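Local coordinates for protein PA0821 (Pseudomonas aeruginosa, PDB 7DRG) that probably serves as a type VI secretion antitoxin, an immunity protein that would neutralise a cognate VRR-NUC domain effector, at residues 71-76 and 88-93; 172-177 and 264-269; 180-185 and 276-281; 296-301 and 330-335. All blocks are in the same frame, centred on the assembly; numbering follows the deposited sequence.

Contact 1: 71-76 and 88-93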
# COMPACT_ATOMS: atom_id res chain seq x y z
N PRO B 71 -26.38 21.81 -6.42
CA PRO B 71 -25.98 22.46 -5.16
C PRO B 71 -24.51 22.30 -4.82
O PRO B 71 -24.03 22.99 -3.92
CB PRO B 71 -26.86 21.76 -4.10
CG PRO B 71 -27.95 21.12 -4.86
CD PRO B 71 -27.37 20.74 -6.18
N HIS B 72 -23.78 21.42 -5.51
CA HIS B 72 -22.45 21.02 -5.10
C HIS B 72 -21.34 21.36 -6.09
O HIS B 72 -20.17 21.38 -5.69
CB HIS B 72 -22.41 19.51 -4.83
CG HIS B 72 -23.51 19.04 -3.93
ND1 HIS B 72 -23.52 19.30 -2.57
CD2 HIS B 72 -24.64 18.33 -4.18
CE1 HIS B 72 -24.61 18.78 -2.04
NE2 HIS B 72 -25.30 18.19 -2.99
N LEU B 73 -21.65 21.62 -7.36
CA LEU B 73 -20.61 21.91 -8.33
C LEU B 73 -19.98 23.27 -8.05
O LEU B 73 -20.66 24.21 -7.63
CB LEU B 73 -21.19 21.90 -9.75
CG LEU B 73 -21.69 20.53 -10.23
CD1 LEU B 73 -22.23 20.64 -11.65
CD2 LEU B 73 -20.57 19.51 -10.16
N THR B 74 -18.67 23.37 -8.29
CA THR B 74 -17.93 24.58 -7.94
C THR B 74 -17.06 25.13 -9.07
O THR B 74 -16.86 26.34 -9.15
CB THR B 74 -17.06 24.31 -6.72
OG1 THR B 74 -16.30 23.11 -6.93
CG2 THR B 74 -17.92 24.16 -5.47
N TRP B 75 -16.56 24.27 -9.96
CA TRP B 75 -15.60 24.69 -10.98
C TRP B 75 -15.87 24.01 -12.31
O TRP B 75 -16.29 22.85 -12.36
CB TRP B 75 -14.16 24.39 -10.55
CG TRP B 75 -13.81 24.96 -9.23
CD1 TRP B 75 -13.71 24.29 -8.04
CD2 TRP B 75 -13.53 26.33 -8.94
NE1 TRP B 75 -13.39 25.16 -7.04
CE2 TRP B 75 -13.27 26.42 -7.56
CE3 TRP B 75 -13.48 27.50 -9.71
CZ2 TRP B 75 -12.96 27.62 -6.93
CZ3 TRP B 75 -13.17 28.69 -9.09
CH2 TRP B 75 -12.91 28.74 -7.71
N LEU B 76 -15.58 24.73 -13.39
CA LEU B 76 -15.55 24.16 -14.74
C LEU B 76 -14.16 24.34 -15.32
O LEU B 76 -13.69 25.48 -15.48
CB LEU B 76 -16.60 24.83 -15.64
CG LEU B 76 -16.47 24.43 -17.11
CD1 LEU B 76 -16.73 22.95 -17.28
CD2 LEU B 76 -17.43 25.26 -17.95
N THR B 88 -13.25 28.34 -14.74
CA THR B 88 -14.39 29.21 -14.51
C THR B 88 -15.14 28.75 -13.26
O THR B 88 -15.39 27.56 -13.11
CB THR B 88 -15.34 29.21 -15.72
OG1 THR B 88 -14.60 29.46 -16.93
CG2 THR B 88 -16.43 30.27 -15.56
N ALA B 89 -15.48 29.69 -12.38
CA ALA B 89 -16.35 29.35 -11.26
C ALA B 89 -17.70 28.89 -11.79
O ALA B 89 -18.23 29.45 -12.76
CB ALA B 89 -16.53 30.54 -10.32
N TYR B 90 -18.27 27.87 -11.16
CA TYR B 90 -19.51 27.27 -11.67
C TYR B 90 -20.63 28.30 -11.76
O TYR B 90 -21.43 28.28 -12.70
CB TYR B 90 -19.91 26.09 -10.79
CG TYR B 90 -21.25 25.45 -11.13
CD1 TYR B 90 -21.44 24.78 -12.33
CD2 TYR B 90 -22.31 25.51 -10.23
CE1 TYR B 90 -22.67 24.19 -12.64
CE2 TYR B 90 -23.53 24.93 -10.53
CZ TYR B 90 -23.70 24.27 -11.73
OH TYR B 90 -24.92 23.69 -12.01
N ARG B 91 -20.69 29.21 -10.78
CA ARG B 91 -21.65 30.31 -10.80
C ARG B 91 -21.56 31.15 -12.06
O ARG B 91 -22.57 31.70 -12.51
CB ARG B 91 -21.43 31.22 -9.59
CG ARG B 91 -22.33 30.97 -8.41
CD ARG B 91 -22.16 32.08 -7.39
NE ARG B 91 -22.57 33.38 -7.92
CZ ARG B 91 -23.79 33.88 -7.79
NH1 ARG B 91 -24.72 33.20 -7.12
NH2 ARG B 91 -24.09 35.06 -8.31
N ASP B 92 -20.37 31.29 -12.63
CA ASP B 92 -20.13 32.18 -13.76
C ASP B 92 -20.23 31.49 -15.12
O ASP B 92 -20.02 32.14 -16.14
CB ASP B 92 -18.76 32.84 -13.64
CG ASP B 92 -18.61 33.65 -12.37
OD1 ASP B 92 -19.64 34.12 -11.86
OD2 ASP B 92 -17.46 33.80 -11.90
N THR B 93 -20.52 30.19 -15.15
CA THR B 93 -20.46 29.45 -16.40
C THR B 93 -21.70 29.71 -17.25
O THR B 93 -22.79 29.98 -16.73
CB THR B 93 -20.31 27.95 -16.15
OG1 THR B 93 -21.43 27.47 -15.39
CG2 THR B 93 -19.02 27.65 -15.41
O HOH W 1 -13.62 26.97 -17.92
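L73 lies over one face of the Y90 ring: its CB stands above the ring centre, 3.6 Å from the centroid and 4° off the normal, a CH-pi contact. One methyl extends the cover, with L73 CD1 3.7 Å from Y90 CE1. CG of Y90 stands anti to its backbone N (chi1 175°), and the hydroxyl at the far end of the ring is hydrogen-bonded to E66 of helix 52-69. W75 and A89 form a non-hydrogen-bonded pair with diverging side chains, yet the indole's six-membered ring returns to the partner strand, W75 CE3 lying 3.7 Å from A89 CA. L76 and T88 share one sheet face, and L76 CB packs 3.7 Å from T93 CG2. T93 OG1 donates to Y90 O (2.8 Å), which holds T93 chi1 and with it the place of CG2. Backbone bonds link L76 and T88 in both directions, L76 N to T88 O measuring 2.9 Å, and a water joins L76 O to T88 OG1. Y90 N also donates to T74 O (2.9 Å). The pairing is that of an antiparallel beta hairpin, strands 75-77 and 87-89; strand 75-77 also pairs with strand 109-114, where T74 and W75 face T114 in a classic beta bulge.

Contact 2: 172-177 and 264-269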
# COMPACT_ATOMS: atom_id res chain seq x y z
N ARG B 172 -28.29 6.78 -24.45
CA ARG B 172 -28.16 7.89 -25.43
C ARG B 172 -26.84 7.88 -26.19
O ARG B 172 -26.84 8.36 -27.29
CB ARG B 172 -28.06 9.28 -24.80
CG ARG B 172 -28.86 9.54 -23.55
CD ARG B 172 -29.13 11.00 -23.37
NE ARG B 172 -30.33 11.10 -22.59
CZ ARG B 172 -30.35 11.10 -21.27
NH1 ARG B 172 -29.22 11.05 -20.61
NH2 ARG B 172 -31.48 11.16 -20.62
N LEU B 173 -25.76 7.39 -25.59
CA LEU B 173 -24.46 7.53 -26.22
C LEU B 173 -24.03 6.28 -26.98
O LEU B 173 -23.05 6.35 -27.73
CB LEU B 173 -23.39 7.88 -25.17
CG LEU B 173 -23.64 9.19 -24.42
CD1 LEU B 173 -22.60 9.38 -23.32
CD2 LEU B 173 -23.62 10.37 -25.38
N GLU B 174 -24.74 5.16 -26.79
CA GLU B 174 -24.40 3.86 -27.37
C GLU B 174 -22.89 3.60 -27.30
O GLU B 174 -22.23 3.48 -28.33
CB GLU B 174 -24.92 3.74 -28.80
CG GLU B 174 -26.43 3.98 -28.87
CD GLU B 174 -27.11 3.25 -30.02
OE1 GLU B 174 -26.68 3.45 -31.18
OE2 GLU B 174 -28.07 2.49 -29.76
N PRO B 175 -22.33 3.51 -26.09
CA PRO B 175 -20.87 3.45 -25.94
C PRO B 175 -20.29 2.14 -26.44
O PRO B 175 -20.99 1.13 -26.59
CB PRO B 175 -20.67 3.59 -24.43
CG PRO B 175 -21.99 4.07 -23.88
CD PRO B 175 -23.02 3.49 -24.79
N GLU B 176 -18.98 2.16 -26.68
CA GLU B 176 -18.27 0.94 -27.05
C GLU B 176 -18.04 0.05 -25.84
O GLU B 176 -18.10 -1.18 -25.95
CB GLU B 176 -16.94 1.30 -27.70
CG GLU B 176 -17.03 2.38 -28.77
CD GLU B 176 -17.67 1.89 -30.05
OE1 GLU B 176 -17.18 0.88 -30.59
OE2 GLU B 176 -18.67 2.51 -30.50
N GLN B 177 -17.75 0.65 -24.70
CA GLN B 177 -17.39 -0.07 -23.49
C GLN B 177 -17.44 0.90 -22.33
O GLN B 177 -17.49 2.12 -22.52
CB GLN B 177 -15.99 -0.69 -23.60
CG GLN B 177 -14.90 0.34 -23.88
CD GLN B 177 -13.52 -0.27 -23.97
OE1 GLN B 177 -13.05 -0.90 -23.02
NE2 GLN B 177 -12.86 -0.09 -25.11
N TYR B 264 -30.00 -1.78 -22.74
CA TYR B 264 -30.27 -0.57 -23.47
C TYR B 264 -30.16 -0.95 -24.95
O TYR B 264 -30.05 -2.13 -25.29
CB TYR B 264 -29.32 0.54 -23.00
CG TYR B 264 -27.90 0.30 -23.39
CD1 TYR B 264 -27.06 -0.49 -22.60
CD2 TYR B 264 -27.39 0.83 -24.56
CE1 TYR B 264 -25.77 -0.73 -22.98
CE2 TYR B 264 -26.11 0.59 -24.95
CZ TYR B 264 -25.29 -0.18 -24.15
OH TYR B 264 -24.01 -0.41 -24.56
N GLY B 265 -30.21 0.02 -25.85
CA GLY B 265 -30.28 -0.26 -27.27
C GLY B 265 -29.36 -1.30 -27.88
O GLY B 265 -29.81 -2.39 -28.24
N ASP B 266 -28.07 -0.98 -28.02
CA ASP B 266 -27.14 -1.81 -28.77
C ASP B 266 -26.04 -2.37 -27.88
O ASP B 266 -24.87 -2.46 -28.27
CB ASP B 266 -26.54 -1.04 -29.94
CG ASP B 266 -25.58 0.03 -29.47
OD1 ASP B 266 -25.97 0.80 -28.58
OD2 ASP B 266 -24.43 0.06 -29.97
N GLY B 267 -26.40 -2.74 -26.66
CA GLY B 267 -25.45 -3.35 -25.75
C GLY B 267 -26.15 -3.68 -24.46
O GLY B 267 -27.38 -3.60 -24.36
N VAL B 268 -25.36 -4.05 -23.45
CA VAL B 268 -25.90 -4.43 -22.16
C VAL B 268 -25.02 -3.83 -21.06
O VAL B 268 -23.81 -3.69 -21.23
CB VAL B 268 -26.02 -5.97 -22.02
CG1 VAL B 268 -24.64 -6.63 -22.04
CG2 VAL B 268 -26.80 -6.35 -20.76
N VAL B 269 -25.66 -3.45 -19.95
CA VAL B 269 -24.95 -3.14 -18.71
C VAL B 269 -25.20 -4.28 -17.74
O VAL B 269 -26.35 -4.69 -17.51
CB VAL B 269 -25.40 -1.80 -18.11
CG1 VAL B 269 -24.74 -1.60 -16.72
CG2 VAL B 269 -25.04 -0.66 -19.03
O HOH W 2 -23.53 0.51 -26.87
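E174 and D266 bring their carboxylates together through different first torsions: CG of E174 is anti to its carbonyl carbon (chi1 -56°), whereas CG of D266 sits between its backbone N and carbonyl carbon (chi1 70°). The side chains cross with carboxylate planes 40° apart, and E174 OE2 comes within 2.9 Å of D266 OD1. Two acceptors of like charge this close would be expected to raise the proton affinity of one of them. The approach is tight along the glutamate as well, D266 OD1 lying only 3.1 Å from E174 CB. The meeting joins the end of helix 161-173, which E174 leaves with positive phi, to the tight turn of the beta hairpin formed by strands 259-264 and 267-272. Deeper in, P175 CD lies 4.2 Å from Y264 CE2, and both side chains touch L235 of strand 233-237. A water in the plane of the Y264 ring, at its edge, bridges the segments: it donates to P175 O (2.6 Å) and to D266 OD1 (3.0 Å), and shares a hydrogen bond with Y264 OH. The carbonyl oxygen of G267 lies 3.5 Å above the plane of the Y264 ring, offset toward the rim.

Contact 3: 180-185 and 276-281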
# COMPACT_ATOMS: atom_id res chain seq x y z
N ALA B 180 -18.43 1.14 -14.06
CA ALA B 180 -18.69 2.05 -12.95
C ALA B 180 -18.45 1.33 -11.64
O ALA B 180 -18.65 0.12 -11.53
CB ALA B 180 -20.13 2.58 -12.98
N GLY B 181 -18.03 2.10 -10.64
CA GLY B 181 -17.76 1.54 -9.32
C GLY B 181 -16.90 2.52 -8.54
O GLY B 181 -16.83 3.70 -8.87
N HIS B 182 -16.24 2.00 -7.51
CA HIS B 182 -15.34 2.84 -6.73
C HIS B 182 -14.15 3.32 -7.56
O HIS B 182 -13.55 2.57 -8.34
CB HIS B 182 -14.82 2.07 -5.52
CG HIS B 182 -15.87 1.80 -4.49
ND1 HIS B 182 -16.60 0.63 -4.46
CD2 HIS B 182 -16.32 2.55 -3.46
CE1 HIS B 182 -17.44 0.67 -3.44
NE2 HIS B 182 -17.30 1.82 -2.82
N ALA B 183 -13.81 4.59 -7.37
CA ALA B 183 -12.62 5.19 -7.97
C ALA B 183 -12.24 6.41 -7.16
O ALA B 183 -13.05 6.97 -6.42
CB ALA B 183 -12.85 5.59 -9.44
N TYR B 184 -10.98 6.81 -7.30
CA TYR B 184 -10.52 8.08 -6.76
C TYR B 184 -10.54 9.14 -7.85
O TYR B 184 -9.88 8.97 -8.89
CB TYR B 184 -9.10 7.98 -6.18
CG TYR B 184 -9.08 7.32 -4.84
CD1 TYR B 184 -9.40 8.03 -3.69
CD2 TYR B 184 -8.80 5.97 -4.72
CE1 TYR B 184 -9.41 7.42 -2.46
CE2 TYR B 184 -8.79 5.35 -3.48
CZ TYR B 184 -9.11 6.08 -2.36
OH TYR B 184 -9.12 5.46 -1.13
N ASN B 185 -11.27 10.22 -7.62
CA ASN B 185 -11.04 11.43 -8.40
C ASN B 185 -9.77 12.08 -7.87
O ASN B 185 -9.60 12.20 -6.66
CB ASN B 185 -12.21 12.40 -8.29
CG ASN B 185 -13.40 11.98 -9.12
OD1 ASN B 185 -13.26 11.21 -10.07
ND2 ASN B 185 -14.57 12.50 -8.78
N PRO B 276 -21.72 -1.36 -5.08
CA PRO B 276 -20.31 -1.46 -5.48
C PRO B 276 -19.44 -1.96 -4.34
O PRO B 276 -19.71 -1.70 -3.16
CB PRO B 276 -19.94 -0.02 -5.88
CG PRO B 276 -20.93 0.85 -5.16
CD PRO B 276 -22.21 0.03 -5.14
N TYR B 277 -18.38 -2.69 -4.70
CA TYR B 277 -17.50 -3.36 -3.75
C TYR B 277 -16.10 -2.77 -3.83
O TYR B 277 -15.50 -2.73 -4.91
CB TYR B 277 -17.41 -4.87 -4.02
CG TYR B 277 -18.59 -5.69 -3.56
CD1 TYR B 277 -19.78 -5.68 -4.27
CD2 TYR B 277 -18.50 -6.50 -2.43
CE1 TYR B 277 -20.86 -6.45 -3.85
CE2 TYR B 277 -19.57 -7.26 -2.01
CZ TYR B 277 -20.75 -7.23 -2.72
OH TYR B 277 -21.83 -7.99 -2.32
N ILE B 278 -15.58 -2.34 -2.67
CA ILE B 278 -14.19 -1.92 -2.55
C ILE B 278 -13.26 -3.13 -2.53
O ILE B 278 -12.23 -3.17 -3.22
CB ILE B 278 -14.00 -1.07 -1.28
CG1 ILE B 278 -14.70 0.28 -1.42
CG2 ILE B 278 -12.52 -0.89 -0.97
CD1 ILE B 278 -14.77 1.06 -0.12
N ALA B 279 -13.62 -4.14 -1.74
CA ALA B 279 -12.78 -5.31 -1.53
C ALA B 279 -13.69 -6.46 -1.09
O ALA B 279 -14.92 -6.37 -1.18
CB ALA B 279 -11.68 -5.03 -0.50
N GLY B 280 -13.08 -7.54 -0.61
CA GLY B 280 -13.81 -8.73 -0.24
C GLY B 280 -14.01 -8.91 1.25
O GLY B 280 -14.75 -8.14 1.88
N ASP B 281 -13.37 -9.92 1.83
CA ASP B 281 -13.55 -10.24 3.24
C ASP B 281 -12.18 -10.48 3.86
O ASP B 281 -11.14 -10.25 3.24
CB ASP B 281 -14.50 -11.44 3.40
CG ASP B 281 -14.06 -12.66 2.60
OD1 ASP B 281 -12.85 -12.80 2.31
OD2 ASP B 281 -14.93 -13.48 2.25
O HOH W 3 -16.07 -0.88 -7.04
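G181 and P276 bring the two backbones together, their CA atoms 5.5 Å apart, and the chains are farther apart at H182 and I278, where CA to CA is 6.4 Å. The first segment turns a corner at G181 (phi 162°), between the strand before it and the one after; the second is an irregular loop. Just past the corner H182 points its side chain into that loop, CG anti to the carbonyl carbon (chi1 -69°). I278 crosses the imidazole at about a right angle and sets CG1 over the ring centre, 3.3 Å from the centroid and 8° off the normal, a close CH-pi contact. I278 CD1 lies beyond it, 3.8 Å from H182 NE2. At the ring's edge, near its plane, P276 O approaches H182 CE1 to 3.3 Å, and P276 CB lies 3.6 Å from the same carbon. A water, also in the ring plane, ties the backbones together: it accepts from H182 N (2.9 Å), donates to Y277 O (2.9 Å) and is hydrogen-bonded to H182 ND1. The imidazole thus has a carbon over one face, while at its edge the water bonds ND1 and a carbonyl oxygen lies beside CE1. Y277 turns away, its hydroxyl bonded to E349 and its backbone N to the hydroxyl of Y290. Around the contact, strand 182-186 runs antiparallel to strand 34-46, I278 packs on M205, and P276 touches both W232 and Y290 of helix 288-297.

Contact 4: 296-301 and 330-335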
# COMPACT_ATOMS: atom_id res chain seq x y z
N ALA B 296 -15.98 -14.63 -16.31
CA ALA B 296 -16.80 -14.79 -17.51
C ALA B 296 -16.30 -13.93 -18.67
O ALA B 296 -16.49 -14.30 -19.84
CB ALA B 296 -18.26 -14.46 -17.21
N LEU B 297 -15.68 -12.79 -18.38
CA LEU B 297 -15.33 -11.82 -19.41
C LEU B 297 -13.84 -11.72 -19.70
O LEU B 297 -13.46 -10.96 -20.60
CB LEU B 297 -15.86 -10.43 -19.03
CG LEU B 297 -17.38 -10.31 -18.91
CD1 LEU B 297 -17.77 -8.86 -18.63
CD2 LEU B 297 -18.06 -10.81 -20.17
N LYS B 298 -12.98 -12.44 -18.99
CA LYS B 298 -11.55 -12.20 -19.18
C LYS B 298 -11.06 -12.61 -20.56
O LYS B 298 -9.98 -12.18 -20.98
CB LYS B 298 -10.74 -12.91 -18.10
CG LYS B 298 -10.88 -14.41 -18.06
CD LYS B 298 -10.15 -14.94 -16.83
CE LYS B 298 -10.04 -16.45 -16.84
NZ LYS B 298 -9.33 -16.91 -15.62
N GLY B 299 -11.84 -13.41 -21.29
CA GLY B 299 -11.53 -13.71 -22.68
C GLY B 299 -11.58 -12.51 -23.59
O GLY B 299 -11.00 -12.55 -24.69
N ILE B 300 -12.26 -11.43 -23.19
CA ILE B 300 -12.31 -10.21 -23.97
C ILE B 300 -11.63 -9.04 -23.25
O ILE B 300 -11.91 -7.89 -23.53
CB ILE B 300 -13.75 -9.85 -24.38
CG1 ILE B 300 -14.63 -9.56 -23.16
CG2 ILE B 300 -14.34 -10.94 -25.26
CD1 ILE B 300 -15.89 -8.75 -23.48
N ARG B 301 -10.73 -9.33 -22.31
CA ARG B 301 -10.00 -8.28 -21.61
C ARG B 301 -8.73 -7.93 -22.38
O ARG B 301 -8.08 -8.80 -22.97
CB ARG B 301 -9.65 -8.74 -20.19
CG ARG B 301 -9.14 -7.63 -19.28
CD ARG B 301 -8.90 -8.18 -17.89
NE ARG B 301 -7.79 -9.12 -17.84
CZ ARG B 301 -7.77 -10.20 -17.07
NH1 ARG B 301 -8.80 -10.48 -16.29
NH2 ARG B 301 -6.72 -11.01 -17.09
N ARG B 330 -5.94 -8.55 -11.67
CA ARG B 330 -6.04 -8.63 -10.21
C ARG B 330 -7.21 -9.49 -9.73
O ARG B 330 -7.16 -9.98 -8.59
CB ARG B 330 -6.16 -7.23 -9.62
CG ARG B 330 -7.44 -6.54 -9.99
CD ARG B 330 -7.37 -5.02 -9.83
NE ARG B 330 -8.70 -4.48 -10.11
CZ ARG B 330 -9.23 -4.39 -11.32
NH1 ARG B 330 -8.53 -4.74 -12.39
NH2 ARG B 330 -10.48 -3.94 -11.46
N LEU B 331 -8.24 -9.70 -10.54
CA LEU B 331 -9.40 -10.47 -10.12
C LEU B 331 -9.36 -11.92 -10.58
O LEU B 331 -10.27 -12.69 -10.23
CB LEU B 331 -10.67 -9.79 -10.62
CG LEU B 331 -10.95 -8.36 -10.12
CD1 LEU B 331 -12.06 -7.69 -10.94
CD2 LEU B 331 -11.33 -8.40 -8.66
N ASP B 332 -8.35 -12.32 -11.36
CA ASP B 332 -8.31 -13.66 -11.94
C ASP B 332 -8.20 -14.73 -10.86
O ASP B 332 -7.48 -14.57 -9.87
CB ASP B 332 -7.13 -13.79 -12.90
CG ASP B 332 -7.35 -13.06 -14.21
OD1 ASP B 332 -8.46 -12.55 -14.44
OD2 ASP B 332 -6.40 -13.02 -15.02
N VAL B 333 -8.90 -15.85 -11.07
CA VAL B 333 -8.84 -17.03 -10.22
C VAL B 333 -8.74 -18.26 -11.11
O VAL B 333 -8.94 -18.19 -12.32
CB VAL B 333 -10.06 -17.14 -9.28
CG1 VAL B 333 -10.15 -15.94 -8.34
CG2 VAL B 333 -11.34 -17.29 -10.08
N GLU B 334 -8.41 -19.40 -10.50
CA GLU B 334 -8.37 -20.66 -11.23
C GLU B 334 -9.78 -21.19 -11.46
O GLU B 334 -10.67 -21.01 -10.63
CB GLU B 334 -7.56 -21.71 -10.47
CG GLU B 334 -6.11 -21.33 -10.20
CD GLU B 334 -5.35 -20.97 -11.46
OE1 GLU B 334 -5.62 -21.57 -12.52
OE2 GLU B 334 -4.48 -20.07 -11.39
N ASP B 335 -9.97 -21.84 -12.62
CA ASP B 335 -11.27 -22.42 -12.96
C ASP B 335 -11.81 -23.30 -11.85
O ASP B 335 -13.02 -23.30 -11.57
CB ASP B 335 -11.16 -23.24 -14.25
CG ASP B 335 -10.89 -22.39 -15.47
OD1 ASP B 335 -10.46 -21.23 -15.31
OD2 ASP B 335 -11.12 -22.88 -16.60
O HOH W 4 -10.65 -15.82 -13.42
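R301 reaches D332 tip to tip. From CB its CG leaves anti to the backbone N (chi1 -168°), and after a straight run to CD the chain bends at chi3 (68°), which sets the direction of NE. Contact begins at R301 CZ, 3.6 Å from D332 OD1. Beyond it the two terminal nitrogens take one oxygen each: R301 NH1 donates to D332 OD1 (2.8 Å) and R301 NH2 to D332 OD2 (2.9 Å). Both oxygens are met on their syn sides, and guanidinium and carboxylate are nearly coplanar, 27° apart: an end-on, bidentate salt bridge. N294 of helix 288-297 gives D332 OD1 a further hydrogen bond through ND2. K298 comes in obliquely on an extended chain, its CD 3.8 Å from D332 OD1. The ammonium passes the carboxylate, NZ staying 4.6 Å from D332 OD1, beyond a salt bridge. A water instead accepts from K298 NZ (2.8 Å) and from V333 N, linking the 3-10 turn at K298 to the loop before helix 338-348. With one arginine gripping it directly and a lysine nearby, D332 would be expected to remain ionised, giving this surface contact a mainly electrostatic character.

How the contacts relate
Contact 3 is the buried one, contact 4 lies at the surface, and contacts 1 and 2 are partly buried. Contacts 1, 2 and 3 all involve beta structure, but only contact 1 pairs two strands directly; contact 2 sets a helix end against a hairpin turn, and contact 3 a strand against a loop. Contacts 2 and 3 adjoin in sequence and alternate along the chain, their centres about 22 Å apart. Helix 288-297 borders contact 3 and runs into the first segment of contact 4. Chemistry follows place: apolar groups over ring faces in contacts 1 and 3, like charges in contact 2, opposite charges in contact 4, with a bridging water in each.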